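Local coordinates for sulfate permease family protein (Vibrio cholerae, PDB 4DGH) that forms the STAS domain of a SulP-family membrane protein that probably transports anions such as sulfate, at residues A[65-70]-A[94-99]; A[72-77]-A[82-87]. All blocks are in the same frame, centred on the assembly; numbering follows the deposited sequence.

Interaction 1 (A[65-70]-A[94-99])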
ATOM      1  N   THR A  65     -12.346  -4.942  15.113  1.00 22.72           N
ATOM      2  CA  THR A  65     -11.007  -5.248  14.676  1.00 23.45           C
ATOM      3  C   THR A  65     -10.145  -3.971  14.613  1.00 23.95           C
ATOM      4  O   THR A  65      -8.953  -3.991  15.011  1.00 25.20           O
ATOM      5  CB  THR A  65     -10.907  -6.071  13.325  1.00 25.10           C
ATOM      6  OG1 THR A  65     -11.337  -5.251  12.267  1.00 29.88           O
ATOM      7  CG2 THR A  65     -11.843  -7.288  13.304  1.00 26.63           C
ATOM      8  N   GLY A  66     -10.702  -2.861  14.127  1.00 21.73           N
ATOM      9  CA  GLY A  66      -9.889  -1.647  14.055  1.00 21.39           C
ATOM     10  C   GLY A  66      -9.784  -1.068  15.474  1.00 21.15           C
ATOM     11  O   GLY A  66      -8.810  -0.451  15.814  1.00 20.66           O
ATOM     12  N   ILE A  67     -10.806  -1.222  16.301  1.00 22.09           N
ATOM     13  CA  ILE A  67     -10.696  -0.745  17.700  1.00 22.28           C
ATOM     14  C   ILE A  67      -9.560  -1.415  18.437  1.00 21.86           C
ATOM     15  O   ILE A  67      -8.765  -0.751  19.106  1.00 22.05           O
ATOM     16  CB  ILE A  67     -12.014  -0.973  18.469  1.00 23.78           C
ATOM     17  CG1 ILE A  67     -12.969   0.111  17.939  1.00 27.55           C
ATOM     18  CG2 ILE A  67     -11.768  -0.868  19.997  1.00 27.27           C
ATOM     19  CD1 ILE A  67     -12.723   1.549  18.469  1.00 28.96           C
ATOM     20  N   GLN A  68      -9.451  -2.730  18.298  1.00 22.07           N
ATOM     21  CA  GLN A  68      -8.402  -3.438  19.023  1.00 24.12           C
ATOM     22  C   GLN A  68      -7.022  -3.126  18.426  1.00 23.42           C
ATOM     23  O   GLN A  68      -6.037  -3.055  19.145  1.00 23.70           O
ATOM     24  CB  GLN A  68      -8.664  -4.936  19.018  1.00 25.02           C
ATOM     25  CG  GLN A  68      -9.808  -5.287  19.968  1.00 28.62           C
ATOM     26  CD  GLN A  68     -10.299  -6.713  19.770  1.00 30.42           C
ATOM     27  OE1 GLN A  68     -11.076  -6.976  18.833  1.00 31.89           O
ATOM     28  NE2 GLN A  68      -9.896  -7.637  20.653  1.00 27.89           N
ATOM     29  N   THR A  69      -6.968  -2.894  17.125  1.00 23.12           N
ATOM     30  CA  THR A  69      -5.719  -2.440  16.494  1.00 22.26           C
ATOM     31  C   THR A  69      -5.298  -1.077  16.994  1.00 22.68           C
ATOM     32  O   THR A  69      -4.111  -0.852  17.298  1.00 22.72           O
ATOM     33  CB  THR A  69      -5.904  -2.495  14.964  1.00 23.87           C
ATOM     34  OG1 THR A  69      -6.215  -3.840  14.637  1.00 26.20           O
ATOM     35  CG2 THR A  69      -4.630  -2.148  14.198  1.00 24.76           C
ATOM     36  N   LEU A  70      -6.249  -0.127  17.028  1.00 22.22           N
ATOM     37  CA  LEU A  70      -5.945   1.224  17.493  1.00 20.82           C
ATOM     38  C   LEU A  70      -5.522   1.183  18.971  1.00 22.13           C
ATOM     39  O   LEU A  70      -4.611   1.911  19.388  1.00 19.92           O
ATOM     40  CB  LEU A  70      -7.138   2.163  17.297  1.00 19.46           C
ATOM     41  CG  LEU A  70      -7.065   3.562  17.818  1.00 20.86           C
ATOM     42  CD1 LEU A  70      -5.915   4.331  17.148  1.00 22.18           C
ATOM     43  CD2 LEU A  70      -8.305   4.374  17.517  1.00 20.44           C
ATOM     44  N   SER A  94     -16.491   9.012  16.670  1.00 21.43           N
ATOM     45  CA  SER A  94     -16.361   9.724  17.997  1.00 23.44           C
ATOM     46  C   SER A  94     -17.138   8.942  19.108  1.00 23.99           C
ATOM     47  O   SER A  94     -16.612   8.707  20.167  1.00 23.68           O
ATOM     48  CB  SER A  94     -16.913  11.151  17.922  1.00 25.27           C
ATOM     49  OG  SER A  94     -16.004  11.995  17.250  1.00 28.21           O
ATOM     50  N   GLN A  95     -18.376   8.579  18.843  1.00 24.96           N
ATOM     51  CA  GLN A  95     -19.175   7.730  19.813  1.00 27.55           C
ATOM     52  C   GLN A  95     -18.519   6.387  20.042  1.00 25.66           C
ATOM     53  O   GLN A  95     -18.497   5.929  21.169  1.00 23.81           O
ATOM     54  CB  GLN A  95     -20.641   7.478  19.383  1.00 29.17           C
ATOM     55  CG  GLN A  95     -21.351   8.733  18.857  1.00 36.30           C
ATOM     56  CD  GLN A  95     -22.711   8.471  18.148  1.00 42.99           C
ATOM     57  OE1 GLN A  95     -22.924   8.856  16.972  1.00 46.09           O
ATOM     58  NE2 GLN A  95     -23.636   7.871  18.872  1.00 37.08           N
ATOM     59  N   LYS A  96     -18.013   5.752  18.972  1.00 25.36           N
ATOM     60  CA  LYS A  96     -17.361   4.442  19.118  1.00 27.33           C
ATOM     61  C   LYS A  96     -16.115   4.540  19.995  1.00 24.83           C
ATOM     62  O   LYS A  96     -15.849   3.659  20.793  1.00 24.78           O
ATOM     63  CB  LYS A  96     -16.903   3.877  17.767  1.00 29.90           C
ATOM     64  CG  LYS A  96     -17.634   2.730  17.235  1.00 38.75           C
ATOM     65  CD  LYS A  96     -17.009   1.438  17.642  1.00 39.81           C
ATOM     66  CE  LYS A  96     -18.143   0.486  17.468  1.00 37.63           C
ATOM     67  NZ  LYS A  96     -18.219   0.090  16.059  1.00 31.96           N
ATOM     68  N   LEU A  97     -15.314   5.601  19.818  1.00 24.19           N
ATOM     69  CA  LEU A  97     -14.094   5.765  20.584  1.00 21.74           C
ATOM     70  C   LEU A  97     -14.415   5.822  22.140  1.00 22.86           C
ATOM     71  O   LEU A  97     -13.644   5.308  22.957  1.00 21.51           O
ATOM     72  CB  LEU A  97     -13.382   7.054  20.178  1.00 22.30           C
ATOM     73  CG  LEU A  97     -12.797   7.036  18.695  1.00 22.71           C
ATOM     74  CD1 LEU A  97     -11.975   8.301  18.526  1.00 21.89           C
ATOM     75  CD2 LEU A  97     -11.941   5.806  18.466  1.00 25.26           C
ATOM     76  N   VAL A  98     -15.528   6.469  22.478  1.00 22.51           N
ATOM     77  CA  VAL A  98     -15.971   6.570  23.888  1.00 25.40           C
ATOM     78  C   VAL A  98     -16.419   5.165  24.345  1.00 26.56           C
ATOM     79  O   VAL A  98     -15.830   4.587  25.264  1.00 25.59           O
ATOM     80  CB  VAL A  98     -17.128   7.570  24.044  1.00 26.97           C
ATOM     81  CG1 VAL A  98     -17.738   7.497  25.486  1.00 29.44           C
ATOM     82  CG2 VAL A  98     -16.625   8.989  23.758  1.00 27.06           C
ATOM     83  N   LYS A  99     -17.346   4.572  23.615  1.00 26.38           N
ATOM     84  CA  LYS A  99     -17.890   3.275  24.029  1.00 29.67           C
ATOM     85  C   LYS A  99     -16.832   2.178  24.134  1.00 30.97           C
ATOM     86  O   LYS A  99     -16.949   1.309  24.988  1.00 29.54           O
ATOM     87  CB  LYS A  99     -19.007   2.784  23.078  1.00 35.23           C
ATOM     88  CG  LYS A  99     -20.111   3.810  22.734  1.00 40.91           C
ATOM     89  CD  LYS A  99     -21.388   3.150  22.157  1.00 43.20           C
ATOM     90  CE  LYS A  99     -21.105   2.020  21.123  1.00 46.10           C
ATOM     91  NZ  LYS A  99     -20.851   2.460  19.710  1.00 31.75           N
TER
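Leu70 and Leu97 meet methyl to methyl where two helices of the STAS domain, 64-78 and 91-99, cross in a buried contact. The short helical segments cross at -64°, with their axes 11.3 Å apart at the nearest point, so the contact is made by side-chain ends and buries a modest 136 Å².

The apolar part centres on one branch of Leu97. Its CD2 lies 4.0 Å from Leu70 CD2, the two side chains crossing at about a right angle, and the same Leu97 CD2 is 4.3 Å from Ile67 CD1. Leu70 can offer its methyl here because its CG stands anti to the backbone N (chi1 175°). Ile102, from helix 102-106, packs on both Ile67 and Leu97 and extends this cluster.

Lys96 adds the aliphatic part of a charged side chain: its CD passes 4.3 Å from CG1 of Ile67. The amino group has other business, with NZ hydrogen-bonded to Met62 O and to Leu17 O of the second subunit. A single lysine thus touches the isoleucine with its alkyl chain and reaches the second subunit with its amino group.

No hydrogen bond joins the two segments; the polar links stay within the helices or go to their neighbours. Asp63 OD1 takes bonds from Thr65 OG1 and Gly66 N at the start of helix 64-78. Thr65 O accepts from two groups of Thr69, one turn further along, which arrive from opposite faces of the carbonyl plane: the backbone N at 3.1 Å and the hydroxyl OG1 at 2.8 Å.

Interaction 2 (A[72-77]-A[82-87])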
ATOM      1  N   GLU A  72      -4.001  -1.305  20.688  1.00 26.36           N
ATOM      2  CA  GLU A  72      -2.666  -1.899  20.778  1.00 28.18           C
ATOM      3  C   GLU A  72      -1.629  -0.878  20.327  1.00 25.01           C
ATOM      4  O   GLU A  72      -0.626  -0.707  21.010  1.00 24.21           O
ATOM      5  CB  GLU A  72      -2.558  -3.153  19.878  1.00 35.73           C
ATOM      6  CG  GLU A  72      -1.154  -3.755  19.872  1.00 45.90           C
ATOM      7  CD  GLU A  72      -1.094  -5.206  19.331  1.00 65.48           C
ATOM      8  OE1 GLU A  72      -1.757  -5.524  18.292  1.00 68.37           O
ATOM      9  OE2 GLU A  72      -0.359  -6.055  19.934  1.00 70.96           O
HETATM   10  N   MSE A  73      -1.886  -0.177  19.225  0.70 22.92           N
HETATM   11  CA  MSE A  73      -0.977   0.885  18.783  0.70 22.69           C
HETATM   12  C   MSE A  73      -0.758   1.963  19.832  0.70 21.58           C
HETATM   13  O   MSE A  73       0.364   2.375  20.089  0.70 20.86           O
HETATM   14  CB  MSE A  73      -1.564   1.517  17.519  0.70 24.20           C
HETATM   15  CG  MSE A  73      -0.437   2.219  16.780  0.70 28.22           C
HETATM   16 SE   MSE A  73      -1.252   3.287  15.340  0.63 32.77          SE
HETATM   17  CE  MSE A  73       0.222   4.150  14.413  0.70 35.32           C
ATOM     18  N   ILE A  74      -1.832   2.442  20.427  1.00 21.72           N
ATOM     19  CA  ILE A  74      -1.705   3.480  21.444  1.00 21.36           C
ATOM     20  C   ILE A  74      -0.985   2.969  22.668  1.00 22.33           C
ATOM     21  O   ILE A  74      -0.194   3.707  23.312  1.00 20.73           O
ATOM     22  CB  ILE A  74      -3.118   3.972  21.849  1.00 21.49           C
ATOM     23  CG1 ILE A  74      -3.691   4.777  20.664  1.00 21.38           C
ATOM     24  CG2 ILE A  74      -2.995   4.861  23.088  1.00 21.79           C
ATOM     25  CD1 ILE A  74      -5.169   5.062  20.827  1.00 23.45           C
ATOM     26  N   GLN A  75      -1.322   1.752  23.086  1.00 22.32           N
ATOM     27  CA  GLN A  75      -0.582   1.095  24.199  0.50 25.10           C
ATOM     28  C   GLN A  75       0.929   1.047  23.940  1.00 25.47           C
ATOM     29  O   GLN A  75       1.704   1.317  24.807  1.00 25.22           O
ATOM     30  CB  GLN A  75      -1.120  -0.302  24.476  0.50 25.72           C
ATOM     31  CG  GLN A  75      -2.401  -0.229  25.290  0.50 26.74           C
ATOM     32  CD  GLN A  75      -3.173  -1.536  25.349  0.50 28.67           C
ATOM     33  OE1 GLN A  75      -2.911  -2.474  24.592  0.50 30.17           O
ATOM     34  NE2 GLN A  75      -4.157  -1.591  26.254  0.50 28.26           N
ATOM     35  N   SER A  76       1.300   0.692  22.718  1.00 25.89           N
ATOM     36  CA  SER A  76       2.679   0.605  22.331  1.00 26.27           C
ATOM     37  C   SER A  76       3.371   1.982  22.345  1.00 24.81           C
ATOM     38  O   SER A  76       4.525   2.067  22.726  1.00 26.00           O
ATOM     39  CB  SER A  76       2.831  -0.103  20.973  1.00 28.34           C
ATOM     40  OG  SER A  76       2.647   0.835  19.903  1.00 34.52           O
ATOM     41  N   PHE A  77       2.664   3.079  22.046  1.00 21.94           N
ATOM     42  CA  PHE A  77       3.276   4.423  22.180  1.00 21.78           C
ATOM     43  C   PHE A  77       3.381   4.845  23.650  1.00 21.04           C
ATOM     44  O   PHE A  77       4.362   5.446  24.071  1.00 22.66           O
ATOM     45  CB  PHE A  77       2.447   5.491  21.378  1.00 21.49           C
ATOM     46  CG  PHE A  77       2.268   5.137  19.909  1.00 24.88           C
ATOM     47  CD1 PHE A  77       3.247   4.385  19.234  1.00 27.61           C
ATOM     48  CD2 PHE A  77       1.170   5.573  19.197  1.00 26.82           C
ATOM     49  CE1 PHE A  77       3.122   4.087  17.860  1.00 26.67           C
ATOM     50  CE2 PHE A  77       1.004   5.273  17.826  1.00 25.76           C
ATOM     51  CZ  PHE A  77       1.991   4.547  17.154  1.00 25.83           C
ATOM     52  N   ILE A  82       5.214   8.264  25.131  1.00 22.35           N
ATOM     53  CA  ILE A  82       4.575   9.214  24.168  1.00 21.24           C
ATOM     54  C   ILE A  82       3.144   9.501  24.597  1.00 21.06           C
ATOM     55  O   ILE A  82       2.362   8.563  24.848  1.00 20.16           O
ATOM     56  CB  ILE A  82       4.613   8.686  22.751  1.00 21.80           C
ATOM     57  CG1 ILE A  82       6.021   8.195  22.431  1.00 21.90           C
ATOM     58  CG2 ILE A  82       4.115   9.782  21.755  1.00 21.36           C
ATOM     59  CD1 ILE A  82       6.106   7.280  21.215  1.00 22.42           C
ATOM     60  N   LYS A  83       2.829  10.801  24.703  1.00 21.85           N
ATOM     61  CA  LYS A  83       1.465  11.255  24.905  1.00 20.63           C
ATOM     62  C   LYS A  83       0.758  11.301  23.555  1.00 20.04           C
ATOM     63  O   LYS A  83       1.285  11.871  22.595  1.00 21.47           O
ATOM     64  CB  LYS A  83       1.518  12.669  25.494  1.00 21.89           C
ATOM     65  CG  LYS A  83       0.190  13.340  25.675  1.00 24.91           C
ATOM     66  CD  LYS A  83       0.361  14.647  26.499  1.00 28.30           C
ATOM     67  CE  LYS A  83      -0.987  15.126  26.959  1.00 31.61           C
ATOM     68  NZ  LYS A  83      -0.867  16.315  27.899  1.00 33.90           N
ATOM     69  N   VAL A  84      -0.402  10.686  23.476  1.00 18.48           N
ATOM     70  CA  VAL A  84      -1.100  10.513  22.236  1.00 18.32           C
ATOM     71  C   VAL A  84      -2.344  11.380  22.266  1.00 18.52           C
ATOM     72  O   VAL A  84      -3.125  11.311  23.275  1.00 19.30           O
ATOM     73  CB  VAL A  84      -1.458   9.057  21.986  1.00 19.29           C
ATOM     74  CG1 VAL A  84      -2.319   8.912  20.697  1.00 18.19           C
ATOM     75  CG2 VAL A  84      -0.209   8.159  22.033  1.00 18.70           C
ATOM     76  N   LEU A  85      -2.449  12.304  21.297  1.00 16.64           N
ATOM     77  CA  LEU A  85      -3.693  13.029  21.083  1.00 17.28           C
ATOM     78  C   LEU A  85      -4.421  12.415  19.867  1.00 17.83           C
ATOM     79  O   LEU A  85      -3.775  11.914  18.962  1.00 19.04           O
ATOM     80  CB  LEU A  85      -3.460  14.516  20.777  1.00 18.09           C
ATOM     81  CG  LEU A  85      -3.016  15.508  21.865  1.00 21.68           C
ATOM     82  CD1 LEU A  85      -2.222  14.944  23.017  1.00 20.67           C
ATOM     83  CD2 LEU A  85      -2.479  16.825  21.333  1.00 19.90           C
ATOM     84  N   ILE A  86      -5.760  12.535  19.845  1.00 16.43           N
ATOM     85  CA  ILE A  86      -6.512  12.071  18.734  1.00 17.29           C
ATOM     86  C   ILE A  86      -7.294  13.264  18.186  1.00 18.61           C
ATOM     87  O   ILE A  86      -7.885  14.074  18.982  1.00 19.95           O
ATOM     88  CB  ILE A  86      -7.459  11.006  19.232  1.00 18.07           C
ATOM     89  CG1 ILE A  86      -6.678   9.698  19.589  1.00 19.28           C
ATOM     90  CG2 ILE A  86      -8.582  10.789  18.216  1.00 18.42           C
ATOM     91  CD1 ILE A  86      -7.651   8.688  20.213  1.00 19.91           C
ATOM     92  N   SER A  87      -7.338  13.410  16.865  1.00 17.88           N
ATOM     93  CA  SER A  87      -8.176  14.476  16.261  1.00 18.07           C
ATOM     94  C   SER A  87      -8.996  13.946  15.113  1.00 19.32           C
ATOM     95  O   SER A  87      -8.637  12.978  14.523  1.00 17.94           O
ATOM     96  CB  SER A  87      -7.299  15.614  15.738  1.00 19.16           C
ATOM     97  OG  SER A  87      -6.336  15.189  14.751  1.00 20.52           O
TER
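Phe77 meets the strand chiefly through its CB, which touches two side chains: Val84 CG2 at 3.8 Å and Ile82 CD1 at 4.1 Å. With chi1 at -56°, its CG stands anti to the carbonyl carbon, and the ring is carried away from the strand instead of lying flat on it. Val84 therefore approaches the ring at the edge, near its plane, with CG2 4.1 Å from ring atom CD2, and the two side chains cross at about a right angle.

Ile82, just ahead of strand 83-87, lies along the backbone end of Phe77. Its CB comes to 3.5 Å from Phe77 O, and the same oxygen accepts a hydrogen bond from Ile82 N at 3.1 Å. That bond is fairly straight at the hydrogen, although the donor lies 36° out of the carbonyl plane. It fastens the residue leading into the strand to the last turn of the helix.

One turn back, Ile74 extends the same apolar surface. Its CG1 is 4.4 Å from CG1 of Val84, a looser contact, and its tip, CD1, meets CD1 of Ile86. Ile102 of helix 102-106 touches both Ile74 and Ile86, while Leu52 of strand 51-55 lies against Phe77 and Ile82, so the cluster continues into helix 102-106 and strand 51-55.

Helix and strand run in roughly opposite directions, the axes of the short segments at 144°, as expected when a helix returns the chain before the next parallel strand. This is the second half of a beta-alpha-beta crossover, strand 51-55, helix 64-78, strand 83-87, in the STAS fold.

Overall arrangement
From the N terminus, strand 51-55 leads into helix 64-78, which supplies one side of both contacts: residues 65-70 for interaction 1 and 72-77, further along, for interaction 2. After a short connection, interaction 2 closes a small loop by laying strand 83-87 against the helix. Helix 91-99 follows the strand and comes back to the beginning of helix 64-78, so interaction 1 closes a longer loop that encloses the shorter one. The centres of the two contacts are about 13 Å apart, yet the contacts join: Leu97 CD1 packs 4.2 Å from Ile86 CG2. Interaction 2 holds helix 64-78 on the parallel sheet, and interaction 1 adds helix 91-99 to that helix.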